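Local coordinates for OxyA protein (Actinoplanes teichomyceticus, PDB 5HH3), which is a haem-thiolate cytochrome P450 that probably catalyses a phenolic coupling step, cyclising the peptide during biosynthesis of a glycopeptide antibiotic, at residues Leu102-Pro108 with Glu218-Ile223; Met115-Gln119 with Ser352-Leu356; Val122-Val126 with Leu356-Ala361. All blocks are in the same frame, centred on the assembly; numbering follows the deposited sequence. Where two conformers were deposited one is given.

Interaction 1. Residues Leu102-Pro108 with Glu218-Ile223; sequences LRRMVAP and EYGDEI. With HEM (protoporphyrin IX containing Fe), chain G.
M105 sets its CG over the face of the Y219 ring, 3.9 Å from the centroid and 20° off the normal, a CH-pi contact. M105 SD is oblique to the ring, 4.8 Å from the centroid at 39°, a Met-aromatic contact. Residues 102-106 are helical and 107-108 form a 3-10 turn. E218 is helical, G220-E222 have helical backbone angles but lack the repeating helix hydrogen bonds, and I223 is extended. The CA atoms nearest each other are those of M105 and Y219, 5.9 Å apart. M105 is m, t, m and Y219 is m. M105 SD reaches past the ring to E222 O at 3.4 Å and I223 CB at 3.8 Å. I223, chi1 and chi2 both t, sends CD1 to V106 CG1 at 3.9 Å and L102 CD1 at 4.3 Å. P108 CG lies at the edge of the Y219 ring and 3.5 Å from E218 OE2. No hydrogen bond joins the segments. R103 is out of reach of 218-223; R103 NH1 donates a hydrogen bond to the propionate oxygen HEM O2A at 2.8 Å. This fits the P450 C helix, here 98-106, whose arginine binds a haem propionate. It and the 3-10 residues after it meet residues 218-223, at the H helix, 211-219. Helix 225-256 lies alongside, touching L102, V106 and I223, and R204 binds G220 O and I223 O.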
loop_
_atom_site.group_PDB
_atom_site.type_symbol
_atom_site.label_atom_id
_atom_site.label_comp_id
_atom_site.label_asym_id
_atom_site.label_seq_id
_atom_site.Cartn_x
_atom_site.Cartn_y
_atom_site.Cartn_z
ATOM N N LEU B 102 -25.027 -12.256 0.909
ATOM C CA LEU B 102 -24.206 -13.089 0.000
ATOM C C LEU B 102 -23.699 -14.351 0.703
ATOM O O LEU B 102 -23.790 -15.442 0.150
ATOM C CB LEU B 102 -23.038 -12.309 -0.611
ATOM C CG LEU B 102 -22.064 -13.120 -1.502
ATOM C CD1 LEU B 102 -22.769 -13.824 -2.657
ATOM C CD2 LEU B 102 -20.953 -12.201 -2.024
ATOM N N ARG B 103 -23.197 -14.213 1.924
ATOM C CA ARG B 103 -22.702 -15.369 2.644
ATOM C C ARG B 103 -23.727 -16.503 2.880
ATOM O O ARG B 103 -23.375 -17.682 2.735
ATOM C CB ARG B 103 -22.036 -14.972 3.955
ATOM C CG ARG B 103 -21.460 -16.205 4.640
ATOM C CD ARG B 103 -20.307 -15.885 5.515
ATOM N NE ARG B 103 -19.875 -17.101 6.183
ATOM C CZ ARG B 103 -18.677 -17.287 6.715
ATOM N NH1 ARG B 103 -17.733 -16.346 6.638
ATOM N NH2 ARG B 103 -18.427 -18.438 7.312
ATOM N N ARG B 104 -24.982 -16.176 3.202
ATOM C CA ARG B 104 -26.012 -17.224 3.352
ATOM C C ARG B 104 -26.228 -18.058 2.091
ATOM O O ARG B 104 -26.613 -19.227 2.197
ATOM C CB ARG B 104 -27.370 -16.660 3.759
ATOM C CG ARG B 104 -27.508 -16.379 5.241
ATOM C CD ARG B 104 -28.953 -16.093 5.604
ATOM N NE ARG B 104 -29.466 -14.913 4.905
ATOM C CZ ARG B 104 -29.895 -13.784 5.476
ATOM N NH1 ARG B 104 -29.930 -13.624 6.796
ATOM N NH2 ARG B 104 -30.320 -12.789 4.707
ATOM N N MET B 105 -26.064 -17.450 0.914
ATOM C CA MET B 105 -26.364 -18.145 -0.345
ATOM C C MET B 105 -25.265 -19.134 -0.741
ATOM O O MET B 105 -25.538 -20.149 -1.392
ATOM C CB MET B 105 -26.609 -17.142 -1.473
ATOM C CG MET B 105 -27.799 -16.268 -1.190
ATOM S SD MET B 105 -28.397 -15.352 -2.610
ATOM C CE MET B 105 -27.119 -14.115 -2.742
ATOM N N VAL B 106 -24.035 -18.829 -0.360
ATOM C CA VAL B 106 -22.905 -19.697 -0.677
ATOM C C VAL B 106 -22.564 -20.684 0.434
ATOM O O VAL B 106 -21.963 -21.724 0.147
ATOM C CB VAL B 106 -21.657 -18.924 -1.179
ATOM C CG1 VAL B 106 -21.994 -18.181 -2.476
ATOM C CG2 VAL B 106 -21.111 -17.972 -0.155
ATOM N N ALA B 107 -22.985 -20.407 1.674
ATOM C CA ALA B 107 -22.675 -21.304 2.803
ATOM C C ALA B 107 -23.099 -22.787 2.623
ATOM O O ALA B 107 -22.372 -23.658 3.040
ATOM C CB ALA B 107 -23.200 -20.736 4.132
ATOM N N PRO B 108 -24.255 -23.066 1.993
ATOM C CA PRO B 108 -24.661 -24.457 1.753
ATOM C C PRO B 108 -23.635 -25.342 1.015
ATOM O O PRO B 108 -23.567 -26.548 1.279
ATOM C CB PRO B 108 -25.917 -24.294 0.913
ATOM C CG PRO B 108 -26.509 -23.018 1.431
ATOM C CD PRO B 108 -25.327 -22.133 1.602
ATOM N N GLU B 218 -30.659 -24.077 -4.089
ATOM C CA GLU B 218 -31.213 -23.506 -2.886
ATOM C C GLU B 218 -31.501 -22.023 -3.066
ATOM O O GLU B 218 -32.428 -21.507 -2.449
ATOM C CB GLU B 218 -30.265 -23.726 -1.702
ATOM C CG GLU B 218 -30.956 -23.569 -0.352
ATOM C CD GLU B 218 -30.095 -24.016 0.816
ATOM O OE1 GLU B 218 -29.529 -25.133 0.753
ATOM O OE2 GLU B 218 -29.999 -23.255 1.811
ATOM N N TYR B 219 -30.720 -21.344 -3.908
ATOM C CA TYR B 219 -30.739 -19.878 -3.974
ATOM C C TYR B 219 -30.583 -19.331 -5.384
ATOM O O TYR B 219 -30.039 -18.234 -5.556
ATOM C CB TYR B 219 -29.603 -19.336 -3.092
ATOM C CG TYR B 219 -29.949 -19.243 -1.642
ATOM C CD1 TYR B 219 -30.933 -18.352 -1.210
ATOM C CD2 TYR B 219 -29.296 -20.033 -0.694
ATOM C CE1 TYR B 219 -31.259 -18.247 0.132
ATOM C CE2 TYR B 219 -29.606 -19.939 0.653
ATOM C CZ TYR B 219 -30.583 -19.040 1.069
ATOM O OH TYR B 219 -30.891 -18.909 2.411
ATOM N N GLY B 220 -31.078 -20.076 -6.375
ATOM C CA GLY B 220 -30.833 -19.791 -7.786
ATOM C C GLY B 220 -31.164 -18.397 -8.229
ATOM O O GLY B 220 -30.328 -17.696 -8.789
ATOM N N ASP B 221 -32.377 -17.973 -7.947
ATOM C CA ASP B 221 -32.779 -16.636 -8.364
ATOM C C ASP B 221 -32.018 -15.529 -7.636
ATOM O O ASP B 221 -31.507 -14.602 -8.282
ATOM C CB ASP B 221 -34.277 -16.418 -8.209
ATOM C CG ASP B 221 -34.805 -15.394 -9.204
ATOM O OD1 ASP B 221 -34.228 -15.333 -10.323
ATOM O OD2 ASP B 221 -35.776 -14.663 -8.883
ATOM N N GLU B 222 -31.878 -15.669 -6.315
ATOM C CA GLU B 222 -31.391 -14.585 -5.485
ATOM C C GLU B 222 -29.885 -14.326 -5.628
ATOM O O GLU B 222 -29.397 -13.334 -5.096
ATOM C CB GLU B 222 -31.778 -14.815 -4.010
ATOM C CG GLU B 222 -33.292 -14.878 -3.716
ATOM C CD GLU B 222 -34.029 -13.523 -3.753
ATOM O OE1 GLU B 222 -33.410 -12.452 -3.580
ATOM O OE2 GLU B 222 -35.267 -13.516 -3.940
ATOM N N ILE B 223 -29.148 -15.213 -6.310
ATOM C CA ILE B 223 -27.703 -15.026 -6.541
ATOM C C ILE B 223 -27.441 -14.741 -8.022
ATOM O O ILE B 223 -28.079 -15.336 -8.897
ATOM C CB ILE B 223 -26.863 -16.223 -6.019
ATOM C CG1 ILE B 223 -25.377 -15.833 -5.939
ATOM C CG2 ILE B 223 -27.053 -17.482 -6.864
ATOM C CD1 ILE B 223 -24.523 -16.802 -5.164
HETATM C CHA HEM G . -11.758 -15.918 5.354
HETATM C CHB HEM G . -12.503 -19.114 1.781
HETATM C CHC HEM G . -8.677 -21.692 3.327
HETATM C CHD HEM G . -8.013 -18.538 6.912
HETATM C C1A HEM G . -12.258 -16.552 4.242
HETATM C C2A HEM G . -13.305 -16.031 3.430
HETATM C C3A HEM G . -13.524 -16.933 2.434
HETATM C C4A HEM G . -12.612 -18.011 2.616
HETATM C CMA HEM G . -14.529 -16.810 1.317
HETATM C CAA HEM G . -14.041 -14.726 3.656
HETATM C CBA HEM G . -15.227 -14.985 4.585
HETATM C CGA HEM G . -16.041 -13.748 4.925
HETATM O O1A HEM G . -15.565 -12.589 4.849
HETATM O O2A HEM G . -17.232 -13.882 5.314
HETATM C C1B HEM G . -11.510 -20.108 1.874
HETATM C C2B HEM G . -11.381 -21.215 0.966
HETATM C C3B HEM G . -10.299 -21.956 1.390
HETATM C C4B HEM G . -9.781 -21.250 2.594
HETATM C CMB HEM G . -12.266 -21.518 -0.225
HETATM C CAB HEM G . -9.715 -23.221 0.876
HETATM C CBB HEM G . -10.216 -24.016 -0.075
HETATM C C1C HEM G . -8.125 -21.069 4.439
HETATM C C2C HEM G . -6.999 -21.522 5.160
HETATM C C3C HEM G . -6.799 -20.604 6.199
HETATM C C4C HEM G . -7.833 -19.611 6.081
HETATM C CMC HEM G . -6.170 -22.753 4.844
HETATM C CAC HEM G . -5.773 -20.585 7.273
HETATM C CBC HEM G . -4.843 -21.510 7.503
HETATM C C1D HEM G . -9.007 -17.578 6.729
HETATM C C2D HEM G . -9.099 -16.415 7.638
HETATM C C3D HEM G . -10.136 -15.681 7.210
HETATM C C4D HEM G . -10.665 -16.410 6.039
HETATM C CMD HEM G . -8.232 -16.045 8.820
HETATM C CAD HEM G . -10.616 -14.381 7.842
HETATM C CBD HEM G . -9.872 -13.125 7.364
HETATM C CGD HEM G . -10.419 -11.866 8.058
HETATM O O1D HEM G . -9.995 -10.726 7.795
HETATM O O2D HEM G . -11.302 -11.899 8.925
HETATM N NA HEM G . -11.853 -17.773 3.741
HETATM N NB HEM G . -10.567 -20.199 2.817
HETATM N NC HEM G . -8.635 -19.949 5.031
HETATM N ND HEM G . -9.988 -17.554 5.805
HETATM FE FE HEM G . -10.275 -18.823 4.382
HETATM O O HOH W 1 -9.174 -17.586 3.084
#

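Interaction 2. Residues Met115-Gln119 with Ser352-Leu356; sequences MQKFQ and SLAEL. With HEM (protoporphyrin IX containing Fe), chain G.
The haem pocket is bordered here by helix 351-368, which follows the axial ligand C348 in the chain. L353 CD2 approaches HEM CBB to 3.7 Å and A354 CB approaches HEM CMC to 4.0 Å. L353 also meets helix 112-136, together with S352 and L356. Both segments are helical. Their short axes come within 10.5 Å and cross at -29°, running in roughly the same direction. CA atoms are nearest at M115-L353, 6.5 Å, and Q119-L356, 7.0 Å. M115, m for chi1 and chi2, turns its thioether inward: M115 SD is 3.6 Å from L353 CA, and M115 CG is 3.4 Å from S352 OG. That hydroxyl is hydrogen-bonded to F110 O. L356 (t, p) fits between M115, F118 and Q119. L356 CD2 is 3.3 Å from M115 O and 4.0 Å from F118 CD2, at the ring edge, while L356 CD1 is 3.7 Å from Q119 CG. F118 (t) also sets CE2 3.9 Å from L353 CD1. No hydrogen bond joins the segments. F158 of helix 142-159 touches M115 and L353. This is the P450 fold: the L helix, just after the cysteine ligand, lies against the haem and packs in the core with the D helix, here 112-136.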
loop_
_atom_site.group_PDB
_atom_site.type_symbol
_atom_site.label_atom_id
_atom_site.label_comp_id
_atom_site.label_asym_id
_atom_site.label_seq_id
_atom_site.Cartn_x
_atom_site.Cartn_y
_atom_site.Cartn_z
ATOM N N MET B 115 -18.937 -32.080 2.639
ATOM C CA MET B 115 -17.546 -32.507 2.799
ATOM C C MET B 115 -17.376 -34.019 2.981
ATOM O O MET B 115 -16.425 -34.593 2.445
ATOM C CB MET B 115 -16.875 -31.706 3.916
ATOM C CG MET B 115 -16.836 -30.214 3.616
ATOM S SD MET B 115 -15.920 -29.821 2.107
ATOM C CE MET B 115 -17.120 -29.741 0.792
ATOM N N GLN B 116 -18.314 -34.667 3.671
ATOM C CA GLN B 116 -18.348 -36.135 3.756
ATOM C C GLN B 116 -18.434 -36.804 2.378
ATOM O O GLN B 116 -17.776 -37.805 2.128
ATOM C CB GLN B 116 -19.551 -36.595 4.576
ATOM C CG GLN B 116 -19.478 -36.276 6.064
ATOM C CD GLN B 116 -20.837 -36.381 6.763
ATOM O OE1 GLN B 116 -21.812 -36.886 6.202
ATOM N NE2 GLN B 116 -20.903 -35.882 7.992
ATOM N N LYS B 117 -19.267 -36.254 1.502
ATOM C CA LYS B 117 -19.407 -36.764 0.135
ATOM C C LYS B 117 -18.167 -36.576 -0.737
ATOM O O LYS B 117 -17.897 -37.394 -1.604
ATOM C CB LYS B 117 -20.614 -36.127 -0.550
ATOM C CG LYS B 117 -21.921 -36.690 -0.033
ATOM C CD LYS B 117 -23.124 -36.011 -0.651
ATOM C CE LYS B 117 -24.408 -36.593 -0.074
ATOM N NZ LYS B 117 -24.516 -36.373 1.401
ATOM N N PHE B 118 -17.436 -35.489 -0.514
ATOM C CA PHE B 118 -16.252 -35.164 -1.295
ATOM C C PHE B 118 -15.013 -35.977 -0.858
ATOM O O PHE B 118 -14.064 -36.098 -1.617
ATOM C CB PHE B 118 -16.006 -33.653 -1.178
ATOM C CG PHE B 118 -15.043 -33.085 -2.190
ATOM C CD1 PHE B 118 -15.207 -33.323 -3.551
ATOM C CD2 PHE B 118 -14.011 -32.244 -1.778
ATOM C CE1 PHE B 118 -14.333 -32.783 -4.473
ATOM C CE2 PHE B 118 -13.128 -31.701 -2.703
ATOM C CZ PHE B 118 -13.293 -31.978 -4.049
ATOM N N GLN B 119 -15.035 -36.554 0.344
ATOM C CA GLN B 119 -13.856 -37.201 0.947
ATOM C C GLN B 119 -13.168 -38.307 0.088
ATOM O O GLN B 119 -11.945 -38.282 -0.049
ATOM C CB GLN B 119 -14.209 -37.692 2.368
ATOM C CG GLN B 119 -13.049 -38.200 3.217
ATOM C CD GLN B 119 -12.705 -39.670 3.002
ATOM O OE1 GLN B 119 -13.442 -40.438 2.369
ATOM N NE2 GLN B 119 -11.567 -40.068 3.538
ATOM N N SER B 352 -13.985 -25.938 6.393
ATOM C CA SER B 352 -14.299 -27.354 6.363
ATOM C C SER B 352 -13.697 -28.062 5.118
ATOM O O SER B 352 -13.277 -29.212 5.209
ATOM C CB SER B 352 -15.811 -27.577 6.492
ATOM O OG SER B 352 -16.462 -27.281 5.265
ATOM N N LEU B 353 -13.655 -27.376 3.982
ATOM C CA LEU B 353 -12.941 -27.852 2.800
ATOM C C LEU B 353 -11.419 -27.928 3.043
ATOM O O LEU B 353 -10.797 -28.954 2.749
ATOM C CB LEU B 353 -13.243 -26.968 1.580
ATOM C CG LEU B 353 -12.527 -27.291 0.266
ATOM C CD1 LEU B 353 -12.775 -28.726 -0.160
ATOM C CD2 LEU B 353 -12.986 -26.363 -0.848
ATOM N N ALA B 354 -10.833 -26.851 3.554
ATOM C CA ALA B 354 -9.409 -26.836 3.857
ATOM C C ALA B 354 -9.037 -27.992 4.796
ATOM O O ALA B 354 -8.129 -28.752 4.486
ATOM C CB ALA B 354 -8.987 -25.512 4.449
ATOM N N GLU B 355 -9.788 -28.168 5.885
ATOM C CA GLU B 355 -9.492 -29.225 6.852
ATOM C C GLU B 355 -9.616 -30.622 6.284
ATOM O O GLU B 355 -8.827 -31.489 6.653
ATOM C CB GLU B 355 -10.351 -29.106 8.110
ATOM C CG GLU B 355 -9.945 -27.919 8.977
ATOM C CD GLU B 355 -10.787 -27.770 10.233
ATOM O OE1 GLU B 355 -10.332 -27.109 11.186
ATOM O OE2 GLU B 355 -11.921 -28.276 10.274
ATOM N N LEU B 356 -10.606 -30.846 5.423
ATOM C CA LEU B 356 -10.776 -32.134 4.732
ATOM C C LEU B 356 -9.554 -32.482 3.872
ATOM O O LEU B 356 -9.079 -33.619 3.885
ATOM C CB LEU B 356 -12.031 -32.114 3.848
ATOM C CG LEU B 356 -12.247 -33.326 2.941
ATOM C CD1 LEU B 356 -12.380 -34.590 3.798
ATOM C CD2 LEU B 356 -13.465 -33.154 2.045
HETATM C CHA HEM G . -11.758 -15.918 5.354
HETATM C CHB HEM G . -12.503 -19.114 1.781
HETATM C CHC HEM G . -8.677 -21.692 3.327
HETATM C CHD HEM G . -8.013 -18.538 6.912
HETATM C C1A HEM G . -12.258 -16.552 4.242
HETATM C C2A HEM G . -13.305 -16.031 3.430
HETATM C C3A HEM G . -13.524 -16.933 2.434
HETATM C C4A HEM G . -12.612 -18.011 2.616
HETATM C CMA HEM G . -14.529 -16.810 1.317
HETATM C CAA HEM G . -14.041 -14.726 3.656
HETATM C CBA HEM G . -15.227 -14.985 4.585
HETATM C CGA HEM G . -16.041 -13.748 4.925
HETATM O O1A HEM G . -15.565 -12.589 4.849
HETATM O O2A HEM G . -17.232 -13.882 5.314
HETATM C C1B HEM G . -11.510 -20.108 1.874
HETATM C C2B HEM G . -11.381 -21.215 0.966
HETATM C C3B HEM G . -10.299 -21.956 1.390
HETATM C C4B HEM G . -9.781 -21.250 2.594
HETATM C CMB HEM G . -12.266 -21.518 -0.225
HETATM C CAB HEM G . -9.715 -23.221 0.876
HETATM C CBB HEM G . -10.216 -24.016 -0.075
HETATM C C1C HEM G . -8.125 -21.069 4.439
HETATM C C2C HEM G . -6.999 -21.522 5.160
HETATM C C3C HEM G . -6.799 -20.604 6.199
HETATM C C4C HEM G . -7.833 -19.611 6.081
HETATM C CMC HEM G . -6.170 -22.753 4.844
HETATM C CAC HEM G . -5.773 -20.585 7.273
HETATM C CBC HEM G . -4.843 -21.510 7.503
HETATM C C1D HEM G . -9.007 -17.578 6.729
HETATM C C2D HEM G . -9.099 -16.415 7.638
HETATM C C3D HEM G . -10.136 -15.681 7.210
HETATM C C4D HEM G . -10.665 -16.410 6.039
HETATM C CMD HEM G . -8.232 -16.045 8.820
HETATM C CAD HEM G . -10.616 -14.381 7.842
HETATM C CBD HEM G . -9.872 -13.125 7.364
HETATM C CGD HEM G . -10.419 -11.866 8.058
HETATM O O1D HEM G . -9.995 -10.726 7.795
HETATM O O2D HEM G . -11.302 -11.899 8.925
HETATM N NA HEM G . -11.853 -17.773 3.741
HETATM N NB HEM G . -10.567 -20.199 2.817
HETATM N NC HEM G . -8.635 -19.949 5.031
HETATM N ND HEM G . -9.988 -17.554 5.805
HETATM FE FE HEM G . -10.275 -18.823 4.382
HETATM O O HOH W 1 -9.174 -17.586 3.084
#

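Interaction 3. Residues Val122-Val126 with Leu356-Ala361; sequences VERVV and LVFRTA
V122 opens the segment and points at the other helix. With chi1 t, V122 CG1 is 3.8 Å from T360 CB and 4.0 Å from V357 CA, and V122 CG2 is 4.1 Å from L356 CD2. E123 comes next and lies beside the contact. Its aliphatic part packs on T360, with E123 CA and E123 CG each 3.6 Å from T360 CG2. The carboxylate of E123 has a weak hydrogen bond from Q119. R124 points away, and V125 faces helix 142-159 instead. V126, one turn after V122, closes the contact: V126 CG1 is 3.6 Å from A361 CA, V126 CG2 is 3.8 Å from A361 CB, and V126 CG2 is 3.7 Å from T360 CG2. Both segments are helical throughout. Their axes approach to 9.3 Å and cross at -53°. The nearest CA pairs are V122-V357 at 6.5 Å, E123-T360 at 6.1 Å and V126-A361 at 5.5 Å. T360 is m, and T360 OG1 donates to L356 O at 2.7 Å within its own helix. This satisfies the hydroxyl and sets the CG2 methyl against V126 and the aliphatic part of E123, with V122 nearby. The interface is apolar, without hydrogen bonds. F358 faces away, touches the haem and stacks with F246. This is D-helix (112-136) to L-helix (351-368) packing in the P450 core bundle. Its other members, helix 142-159 (E) and helix 225-256 (I), both touch V357.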
loop_
_atom_site.group_PDB
_atom_site.type_symbol
_atom_site.label_atom_id
_atom_site.label_comp_id
_atom_site.label_asym_id
_atom_site.label_seq_id
_atom_site.Cartn_x
_atom_site.Cartn_y
_atom_site.Cartn_z
ATOM N N VAL B 122 -11.143 -36.637 -2.630
ATOM C CA VAL B 122 -9.951 -35.996 -2.086
ATOM C C VAL B 122 -8.863 -37.046 -1.807
ATOM O O VAL B 122 -7.719 -36.793 -2.115
ATOM C CB VAL B 122 -10.250 -35.123 -0.845
ATOM C CG1 VAL B 122 -8.963 -34.593 -0.228
ATOM C CG2 VAL B 122 -11.134 -33.952 -1.235
ATOM N N GLU B 123 -9.243 -38.225 -1.306
ATOM C CA GLU B 123 -8.301 -39.336 -1.119
ATOM C C GLU B 123 -7.619 -39.726 -2.429
ATOM O O GLU B 123 -6.405 -39.889 -2.468
ATOM C CB GLU B 123 -8.993 -40.573 -0.524
ATOM C CG GLU B 123 -9.421 -40.438 0.931
ATOM C CD GLU B 123 -10.115 -41.687 1.476
ATOM O OE1 GLU B 123 -10.753 -42.457 0.711
ATOM O OE2 GLU B 123 -10.021 -41.901 2.703
ATOM N N ARG B 124 -8.404 -39.854 -3.496
ATOM C CA ARG B 124 -7.851 -40.143 -4.822
ATOM C C ARG B 124 -6.896 -39.067 -5.329
ATOM O O ARG B 124 -5.869 -39.391 -5.932
ATOM C CB ARG B 124 -8.960 -40.366 -5.859
ATOM C CG ARG B 124 -9.677 -41.697 -5.717
ATOM C CD ARG B 124 -10.572 -41.989 -6.915
ATOM N NE ARG B 124 -11.755 -41.124 -6.913
ATOM C CZ ARG B 124 -12.883 -41.336 -6.219
ATOM N NH1 ARG B 124 -13.046 -42.414 -5.447
ATOM N NH2 ARG B 124 -13.872 -40.450 -6.305
ATOM N N VAL B 125 -7.230 -37.789 -5.111
ATOM C CA VAL B 125 -6.351 -36.703 -5.553
ATOM C C VAL B 125 -5.004 -36.804 -4.842
ATOM O O VAL B 125 -3.960 -36.666 -5.478
ATOM C CB VAL B 125 -6.975 -35.315 -5.342
ATOM C CG1 VAL B 125 -5.939 -34.210 -5.548
ATOM C CG2 VAL B 125 -8.147 -35.128 -6.296
ATOM N N VAL B 126 -5.036 -37.042 -3.532
ATOM C CA VAL B 126 -3.812 -37.199 -2.772
ATOM C C VAL B 126 -2.973 -38.395 -3.289
ATOM O O VAL B 126 -1.773 -38.250 -3.518
ATOM C CB VAL B 126 -4.065 -37.453 -1.289
ATOM C CG1 VAL B 126 -2.740 -37.374 -0.560
ATOM C CG2 VAL B 126 -5.059 -36.461 -0.702
ATOM N N LEU B 356 -10.606 -30.846 5.423
ATOM C CA LEU B 356 -10.776 -32.134 4.732
ATOM C C LEU B 356 -9.554 -32.482 3.872
ATOM O O LEU B 356 -9.079 -33.619 3.885
ATOM C CB LEU B 356 -12.031 -32.114 3.848
ATOM C CG LEU B 356 -12.247 -33.326 2.941
ATOM C CD1 LEU B 356 -12.380 -34.590 3.798
ATOM C CD2 LEU B 356 -13.465 -33.154 2.045
ATOM N N VAL B 357 -9.068 -31.500 3.120
ATOM C CA VAL B 357 -7.861 -31.670 2.321
ATOM C C VAL B 357 -6.644 -31.998 3.216
ATOM O O VAL B 357 -5.904 -32.905 2.907
ATOM C CB VAL B 357 -7.588 -30.451 1.408
ATOM C CG1 VAL B 357 -6.225 -30.558 0.724
ATOM C CG2 VAL B 357 -8.679 -30.343 0.349
ATOM N N PHE B 358 -6.483 -31.288 4.329
ATOM C CA PHE B 358 -5.326 -31.479 5.195
ATOM C C PHE B 358 -5.398 -32.805 5.927
ATOM O O PHE B 358 -4.389 -33.508 6.017
ATOM C CB PHE B 358 -5.183 -30.366 6.233
ATOM C CG PHE B 358 -5.134 -28.962 5.666
ATOM C CD1 PHE B 358 -4.670 -28.696 4.385
ATOM C CD2 PHE B 358 -5.552 -27.888 6.458
ATOM C CE1 PHE B 358 -4.627 -27.371 3.909
ATOM C CE2 PHE B 358 -5.512 -26.580 5.988
ATOM C CZ PHE B 358 -5.044 -26.319 4.720
ATOM N N ARG B 359 -6.598 -33.122 6.434
ATOM C CA ARG B 359 -6.883 -34.369 7.164
ATOM C C ARG B 359 -6.616 -35.596 6.297
ATOM O O ARG B 359 -6.310 -36.660 6.809
ATOM C CB ARG B 359 -8.350 -34.393 7.664
ATOM C CG ARG B 359 -8.922 -35.767 8.025
ATOM C CD ARG B 359 -10.243 -35.668 8.779
ATOM N NE ARG B 359 -10.909 -34.401 8.528
ATOM C CZ ARG B 359 -11.988 -34.254 7.767
ATOM N NH1 ARG B 359 -12.542 -35.299 7.178
ATOM N NH2 ARG B 359 -12.502 -33.054 7.603
ATOM N N THR B 360 -6.765 -35.437 4.984
ATOM C CA THR B 360 -6.583 -36.509 4.024
ATOM C C THR B 360 -5.154 -36.552 3.517
ATOM O O THR B 360 -4.534 -37.616 3.522
ATOM C CB THR B 360 -7.559 -36.345 2.830
ATOM O OG1 THR B 360 -8.901 -36.259 3.335
ATOM C CG2 THR B 360 -7.474 -37.535 1.880
ATOM N N ALA B 361 -4.625 -35.412 3.078
ATOM C CA ALA B 361 -3.314 -35.396 2.423
ATOM C C ALA B 361 -2.120 -35.628 3.360
ATOM O O ALA B 361 -1.134 -36.256 2.957
ATOM C CB ALA B 361 -3.132 -34.128 1.601
#

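In the fold
From the N terminus, helix 98-106 comes first, and helix 112-136 follows directly. Interaction 1 closes a loop of 109 residues, mostly helical, from the first of these helices to residues 218-223. Interactions 2 and 3 reach much farther, from helix 112-136 to helix 351-368 after the axial cysteine. Both cross interaction 1, because they start inside its loop and end beyond it. They also cross each other, as their segments alternate along the chain. Both use helix 112-136 and helix 351-368 and share L356, so they are successive parts of one helix pair, with centres about 8 Å apart. Interaction 1 is separate, about 20 Å from interaction 2 between centres. Interactions 1 and 2 both touch the haem.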